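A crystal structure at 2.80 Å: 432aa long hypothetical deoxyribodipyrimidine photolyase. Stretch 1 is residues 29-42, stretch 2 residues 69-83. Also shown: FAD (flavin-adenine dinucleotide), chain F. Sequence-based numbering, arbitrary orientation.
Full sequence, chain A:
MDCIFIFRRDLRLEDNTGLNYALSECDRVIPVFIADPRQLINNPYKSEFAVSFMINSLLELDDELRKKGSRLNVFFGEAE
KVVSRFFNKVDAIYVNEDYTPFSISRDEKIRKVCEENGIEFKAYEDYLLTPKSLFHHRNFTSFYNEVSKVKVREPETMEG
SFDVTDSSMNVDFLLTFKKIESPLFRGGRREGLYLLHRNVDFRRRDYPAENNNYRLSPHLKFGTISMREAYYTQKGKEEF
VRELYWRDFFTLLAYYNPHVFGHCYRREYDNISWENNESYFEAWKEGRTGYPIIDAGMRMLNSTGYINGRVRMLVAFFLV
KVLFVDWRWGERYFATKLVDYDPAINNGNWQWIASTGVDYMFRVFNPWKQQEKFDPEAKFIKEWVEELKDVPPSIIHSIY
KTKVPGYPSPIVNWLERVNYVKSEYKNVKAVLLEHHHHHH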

# COMPACT_ATOMS: atom_id res chain seq x y z
N VAL A 29 -0.63 -29.64 -6.84
CA VAL A 29 -0.31 -28.24 -7.02
C VAL A 29 0.93 -27.88 -6.22
O VAL A 29 0.99 -28.09 -5.00
N ILE A 30 1.94 -27.35 -6.90
CA ILE A 30 3.16 -26.96 -6.22
C ILE A 30 3.10 -25.46 -5.91
O ILE A 30 3.08 -24.63 -6.81
N PRO A 31 3.06 -25.11 -4.61
CA PRO A 31 3.01 -23.70 -4.19
C PRO A 31 4.38 -23.04 -4.37
O PRO A 31 5.37 -23.46 -3.77
N VAL A 32 4.42 -22.00 -5.18
CA VAL A 32 5.66 -21.33 -5.48
C VAL A 32 5.68 -19.84 -5.19
O VAL A 32 4.67 -19.17 -5.29
N PHE A 33 6.85 -19.34 -4.79
CA PHE A 33 7.05 -17.90 -4.59
C PHE A 33 8.40 -17.58 -5.22
O PHE A 33 9.40 -18.25 -4.94
N ILE A 34 8.42 -16.58 -6.09
CA ILE A 34 9.64 -16.21 -6.78
C ILE A 34 10.19 -14.89 -6.27
O ILE A 34 9.53 -13.85 -6.37
N ALA A 35 11.40 -14.93 -5.71
CA ALA A 35 12.07 -13.73 -5.21
C ALA A 35 12.67 -13.06 -6.44
O ALA A 35 13.64 -13.56 -7.02
N ASP A 36 12.09 -11.92 -6.83
CA ASP A 36 12.51 -11.20 -8.02
C ASP A 36 13.48 -10.05 -7.71
O ASP A 36 13.14 -9.10 -7.00
N PRO A 37 14.71 -10.14 -8.25
CA PRO A 37 15.73 -9.11 -8.03
C PRO A 37 15.31 -7.70 -8.45
O PRO A 37 15.88 -6.72 -7.97
N ARG A 38 14.34 -7.59 -9.35
CA ARG A 38 13.86 -6.28 -9.82
C ARG A 38 13.05 -5.61 -8.73
O ARG A 38 12.85 -4.40 -8.76
N GLN A 39 12.58 -6.41 -7.78
CA GLN A 39 11.78 -5.93 -6.67
C GLN A 39 12.56 -5.91 -5.36
O GLN A 39 12.37 -5.03 -4.53
N LEU A 40 13.46 -6.87 -5.18
CA LEU A 40 14.21 -6.95 -3.93
C LEU A 40 15.61 -6.34 -3.90
O LEU A 40 16.13 -6.03 -2.81
N ILE A 41 16.22 -6.16 -5.07
CA ILE A 41 17.56 -5.59 -5.18
C ILE A 41 17.61 -4.34 -6.07
O ILE A 41 17.27 -4.37 -7.26
N ASN A 42 18.04 -3.23 -5.48
CA ASN A 42 18.12 -1.97 -6.24
C ASN A 42 16.75 -1.56 -6.80
O ASN A 42 16.56 -1.37 -8.00
N GLY A 69 1.50 -31.29 4.49
CA GLY A 69 2.49 -32.15 3.89
C GLY A 69 3.09 -31.55 2.64
O GLY A 69 3.28 -32.22 1.63
N SER A 70 3.38 -30.26 2.72
CA SER A 70 3.96 -29.55 1.61
C SER A 70 4.83 -28.46 2.21
O SER A 70 5.22 -28.55 3.38
N ARG A 71 5.15 -27.46 1.42
CA ARG A 71 5.95 -26.33 1.88
C ARG A 71 6.08 -25.38 0.73
O ARG A 71 5.87 -25.75 -0.43
N LEU A 72 6.44 -24.15 1.05
CA LEU A 72 6.61 -23.13 0.03
C LEU A 72 7.89 -23.43 -0.77
O LEU A 72 8.97 -23.61 -0.19
N ASN A 73 7.75 -23.49 -2.09
CA ASN A 73 8.86 -23.75 -2.99
C ASN A 73 9.37 -22.41 -3.49
O ASN A 73 8.70 -21.74 -4.28
N VAL A 74 10.56 -22.02 -3.03
CA VAL A 74 11.12 -20.72 -3.41
C VAL A 74 12.18 -20.76 -4.50
O VAL A 74 13.04 -21.65 -4.54
N PHE A 75 12.11 -19.78 -5.40
CA PHE A 75 13.04 -19.64 -6.51
C PHE A 75 13.54 -18.21 -6.55
O PHE A 75 12.93 -17.34 -5.94
N PHE A 76 14.63 -17.97 -7.26
CA PHE A 76 15.17 -16.62 -7.33
C PHE A 76 15.43 -16.21 -8.77
O PHE A 76 15.88 -17.03 -9.57
N GLY A 77 15.14 -14.95 -9.07
CA GLY A 77 15.35 -14.42 -10.41
C GLY A 77 14.13 -13.68 -10.95
O GLY A 77 13.14 -13.51 -10.25
N GLU A 78 14.21 -13.22 -12.19
CA GLU A 78 13.08 -12.54 -12.80
C GLU A 78 12.02 -13.58 -13.14
O GLU A 78 12.31 -14.58 -13.78
N ALA A 79 10.79 -13.35 -12.69
CA ALA A 79 9.69 -14.27 -12.92
C ALA A 79 9.71 -14.99 -14.27
O ALA A 79 9.74 -16.23 -14.31
N GLU A 80 9.68 -14.24 -15.37
CA GLU A 80 9.68 -14.86 -16.70
C GLU A 80 10.87 -15.80 -16.91
O GLU A 80 10.69 -16.91 -17.43
N LYS A 81 12.07 -15.38 -16.52
CA LYS A 81 13.24 -16.23 -16.67
C LYS A 81 13.19 -17.47 -15.78
O LYS A 81 13.66 -18.53 -16.18
N VAL A 82 12.63 -17.34 -14.58
CA VAL A 82 12.53 -18.47 -13.68
C VAL A 82 11.64 -19.55 -14.26
O VAL A 82 12.03 -20.71 -14.31
N VAL A 83 10.44 -19.16 -14.69
CA VAL A 83 9.49 -20.09 -15.29
C VAL A 83 10.22 -20.83 -16.39
O VAL A 83 10.21 -22.06 -16.46

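Two neighbouring parallel β-strands, 29-35 and 73-76, are laced edge to edge by main-chain hydrogen bonds, and just past their C-terminal ends the contact is completed by a cluster of charged side chains, a worked example of how a parallel sheet sorts its side chains by face and gathers its charged groups just past the C-terminal ends of the strands. The ladder alternates in the usual parallel manner: Phe33 N donates to Asn73 O (3.1 Å), Phe75 N to Phe33 O (3.1 Å), Ala35 N to Phe75 O (2.9 Å) and Gly77 N to Ala35 O (2.9 Å).

Because paired residues in a parallel sheet project to the same face, Val32, Asn73, Ile34 and Phe75 share one side. Val32 (t) sets CG2 at the edge of the Phe75 ring, 3.8 Å from CE2, with Phe75 in the m rotamer. Ile34 (m, t) reaches further along, its CG2 lying 3.8 Å from Val82 CG2, so the helix that follows the second strand is packed against the sheet. Asn73 (m) adds a polar note: its ND2 donates to Pro31 O at 3.0 Å, the same carbonyl that accepts from Asn73 N at 2.9 Å.

Phe33, Val74, Ala35 and Phe76 occupy the other face. Phe33 (t) leads its ring away from the second stretch, while its CB remains 4.1 Å from Leu72 CD2. The small Ala35 leaves its CB 3.7 Å from Phe76 CD1. Phe76 (t) carries its ring back over the first stretch, where Pro37 covers one face and Ile41 CD1 meets the edge, 3.9 Å from CZ.

Beyond the strands, charge takes over. Asp36 (t) caps the short helix by accepting from Arg38 N through OD2 (2.7 Å), and its OD1 forms a salt bridge with Arg38 NH2 (2.6 Å) while receiving a weak bond from Ala79 N (3.5 Å). Held in this way, Arg38 (m, t, m) grips Glu80 with two hydrogen bonds, NH1 to OE2 and NH2 to OE1, each 2.9 Å, near the guanidinium plane at OE2. Glu78 (m, t) lays its CG over one guanidinium face, 3.6 Å from Arg38 NE, and its OE2 adds a long salt bridge to Arg38 NH1 (3.6 Å), through charge alone because no N-H points at it.

The first stretch also holds the flavin: FAD N3 donates to Ile34 O (2.8 Å) and Asp36 N to FAD O4 (3.1 Å), while Gln39 NE2 reaches FAD O2A at 3.1 Å. Thus one strand end serves both its neighbour and the cofactor.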

# COMPACT_ATOMS: atom_id res chain seq x y z
CB VAL A 29 -1.47 -27.34 -6.57
CG1 VAL A 29 -1.02 -25.89 -6.55
CG2 VAL A 29 -2.64 -27.51 -7.50
CB ILE A 30 4.39 -27.25 -7.09
CG1 ILE A 30 4.44 -28.75 -7.41
CG2 ILE A 30 5.65 -26.83 -6.36
CD1 ILE A 30 5.62 -29.16 -8.24
CB PRO A 31 2.57 -23.80 -2.74
CG PRO A 31 3.20 -25.08 -2.28
CD PRO A 31 3.00 -26.02 -3.45
CB VAL A 32 6.01 -21.51 -6.99
CG1 VAL A 32 7.04 -20.49 -7.44
CG2 VAL A 32 6.51 -22.91 -7.24
CB PHE A 33 7.08 -17.47 -3.14
CG PHE A 33 7.37 -16.01 -2.97
CD1 PHE A 33 8.68 -15.57 -2.75
CD2 PHE A 33 6.36 -15.06 -3.12
CE1 PHE A 33 8.99 -14.19 -2.68
CE2 PHE A 33 6.65 -13.68 -3.05
CZ PHE A 33 7.96 -13.24 -2.83
CB ILE A 34 9.39 -16.08 -8.29
CG1 ILE A 34 8.92 -17.42 -8.85
CG2 ILE A 34 10.65 -15.59 -8.99
CD1 ILE A 34 8.51 -17.37 -10.29
CB ALA A 35 13.16 -14.12 -4.22
CB ASP A 36 11.27 -10.67 -8.76
CG ASP A 36 11.59 -10.12 -10.14
OD1 ASP A 36 10.75 -10.30 -11.07
OD2 ASP A 36 12.67 -9.50 -10.32
CB PRO A 37 16.93 -9.65 -8.83
CG PRO A 37 16.28 -10.41 -9.92
CD PRO A 37 15.20 -11.16 -9.19
CB ARG A 38 12.99 -6.42 -11.08
CG ARG A 38 13.75 -6.96 -12.27
CD ARG A 38 12.86 -7.28 -13.43
NE ARG A 38 11.96 -8.38 -13.12
CZ ARG A 38 11.11 -8.91 -13.98
NH1 ARG A 38 11.05 -8.44 -15.22
NH2 ARG A 38 10.32 -9.90 -13.61
CB GLN A 39 10.53 -6.80 -6.52
CG GLN A 39 9.59 -6.73 -7.72
CD GLN A 39 8.41 -7.69 -7.61
OE1 GLN A 39 8.57 -8.91 -7.71
NE2 GLN A 39 7.21 -7.13 -7.40
CB LEU A 40 14.29 -8.40 -3.49
CG LEU A 40 12.94 -9.06 -3.19
CD1 LEU A 40 13.14 -10.55 -2.99
CD2 LEU A 40 12.29 -8.43 -1.95
CB ILE A 41 18.54 -6.65 -5.74
CG1 ILE A 41 18.59 -7.86 -4.79
CG2 ILE A 41 19.91 -6.04 -5.97
CD1 ILE A 41 19.32 -9.06 -5.34
CB ASN A 42 19.14 -2.07 -7.38
CG ASN A 42 20.56 -2.25 -6.87
OD1 ASN A 42 21.01 -1.52 -5.96
ND2 ASN A 42 21.27 -3.20 -7.45
CB SER A 70 2.85 -28.93 0.75
OG SER A 70 3.39 -28.32 -0.40
CB ARG A 71 7.35 -26.77 2.34
CG ARG A 71 8.31 -27.11 1.21
CD ARG A 71 9.73 -27.36 1.73
NE ARG A 71 10.65 -27.82 0.68
CZ ARG A 71 11.13 -27.06 -0.30
NH1 ARG A 71 10.80 -25.78 -0.38
NH2 ARG A 71 11.96 -27.57 -1.20
CB LEU A 72 6.68 -21.76 0.69
CG LEU A 72 6.63 -20.59 -0.27
CD1 LEU A 72 5.36 -20.69 -1.11
CD2 LEU A 72 6.68 -19.28 0.51
CB ASN A 73 8.37 -24.59 -4.17
CG ASN A 73 7.97 -26.00 -3.75
OD1 ASN A 73 8.82 -26.89 -3.61
ND2 ASN A 73 6.68 -26.20 -3.53
CB VAL A 74 11.72 -20.02 -2.18
CG1 VAL A 74 12.26 -18.65 -2.57
CG2 VAL A 74 10.66 -19.89 -1.09
CB PHE A 75 12.33 -19.96 -7.82
CG PHE A 75 11.91 -21.40 -7.94
CD1 PHE A 75 12.79 -22.35 -8.44
CD2 PHE A 75 10.64 -21.81 -7.52
CE1 PHE A 75 12.43 -23.69 -8.53
CE2 PHE A 75 10.26 -23.15 -7.60
CZ PHE A 75 11.16 -24.10 -8.10
CB PHE A 76 16.47 -16.52 -6.52
CG PHE A 76 17.08 -15.15 -6.51
CD1 PHE A 76 16.55 -14.14 -5.71
CD2 PHE A 76 18.15 -14.86 -7.35
CE1 PHE A 76 17.08 -12.85 -5.74
CE2 PHE A 76 18.69 -13.58 -7.39
CZ PHE A 76 18.15 -12.57 -6.59
CB GLU A 78 13.53 -11.78 -14.05
CG GLU A 78 14.58 -10.71 -13.78
CD GLU A 78 14.95 -9.90 -15.02
OE1 GLU A 78 15.96 -9.17 -14.96
OE2 GLU A 78 14.23 -10.00 -16.04
CB ALA A 79 8.38 -13.54 -12.76
CB GLU A 80 9.66 -13.78 -17.80
CG GLU A 80 10.62 -12.61 -17.61
CD GLU A 80 10.02 -11.50 -16.78
OE1 GLU A 80 9.49 -11.81 -15.68
OE2 GLU A 80 10.07 -10.33 -17.21
CB LYS A 81 14.51 -15.42 -16.39
CG LYS A 81 14.75 -14.34 -17.42
CD LYS A 81 15.92 -13.46 -17.07
CE LYS A 81 16.00 -12.32 -18.06
NZ LYS A 81 16.73 -11.13 -17.53
CB VAL A 82 11.97 -18.06 -12.32
CG1 VAL A 82 11.65 -19.30 -11.49
CG2 VAL A 82 12.96 -17.17 -11.61
CB VAL A 83 8.29 -19.34 -15.92
CG1 VAL A 83 7.45 -20.28 -16.76
CG2 VAL A 83 7.45 -18.70 -14.82
PA FAD F . 6.56 -3.52 -6.79
O1A FAD F . 5.93 -2.29 -6.25
O2A FAD F . 7.61 -4.31 -6.11
O5B FAD F . 7.49 -2.79 -7.87
C5B FAD F . 8.13 -3.54 -8.91
C4B FAD F . 8.86 -2.63 -9.90
O4B FAD F . 8.08 -1.44 -10.08
C3B FAD F . 10.21 -2.17 -9.35
O3B FAD F . 11.07 -1.79 -10.44
C2B FAD F . 9.79 -0.94 -8.55
O2B FAD F . 10.91 -0.06 -8.40
C1B FAD F . 8.81 -0.32 -9.55
N9A FAD F . 7.91 0.67 -8.90
C8A FAD F . 7.17 0.45 -7.81
N7A FAD F . 6.45 1.53 -7.53
C5A FAD F . 6.72 2.45 -8.45
C6A FAD F . 6.27 3.74 -8.71
N6A FAD F . 5.39 4.31 -7.89
N1A FAD F . 6.74 4.40 -9.77
C2A FAD F . 7.64 3.86 -10.57
N3A FAD F . 8.09 2.63 -10.36
C4A FAD F . 7.66 1.90 -9.32
N1 FAD F . 6.28 -10.26 -5.23
C2 FAD F . 6.95 -11.36 -5.76
O2 FAD F . 6.34 -12.21 -6.40
N3 FAD F . 8.34 -11.46 -5.59
C4 FAD F . 9.05 -10.46 -4.92
O4 FAD F . 10.26 -10.56 -4.77
C4X FAD F . 8.37 -9.35 -4.41
N5 FAD F . 9.08 -8.31 -3.79
C5X FAD F . 8.40 -7.19 -3.30
C6 FAD F . 9.12 -6.13 -2.77
C7 FAD F . 8.47 -4.96 -2.36
C7M FAD F . 9.29 -3.81 -1.78
C8 FAD F . 7.09 -4.88 -2.48
C8M FAD F . 6.34 -3.62 -2.05
C9 FAD F . 6.36 -5.95 -3.01
C9A FAD F . 7.02 -7.11 -3.42
N10 FAD F . 6.30 -8.17 -4.00
C10 FAD F . 6.99 -9.26 -4.56
C1' FAD F . 4.83 -8.12 -4.10
C2' FAD F . 4.34 -7.32 -5.31
O2' FAD F . 3.43 -6.30 -4.87
C3' FAD F . 3.67 -8.24 -6.33
O3' FAD F . 4.63 -9.16 -6.85
C4' FAD F . 3.08 -7.42 -7.49
O4' FAD F . 2.28 -8.29 -8.30
C5' FAD F . 4.19 -6.80 -8.34
O5' FAD F . 3.79 -5.54 -8.88
P FAD F . 4.12 -4.18 -8.08
O1P FAD F . 3.81 -3.05 -8.99
O2P FAD F . 3.48 -4.21 -6.75
O3P FAD F . 5.72 -4.28 -7.94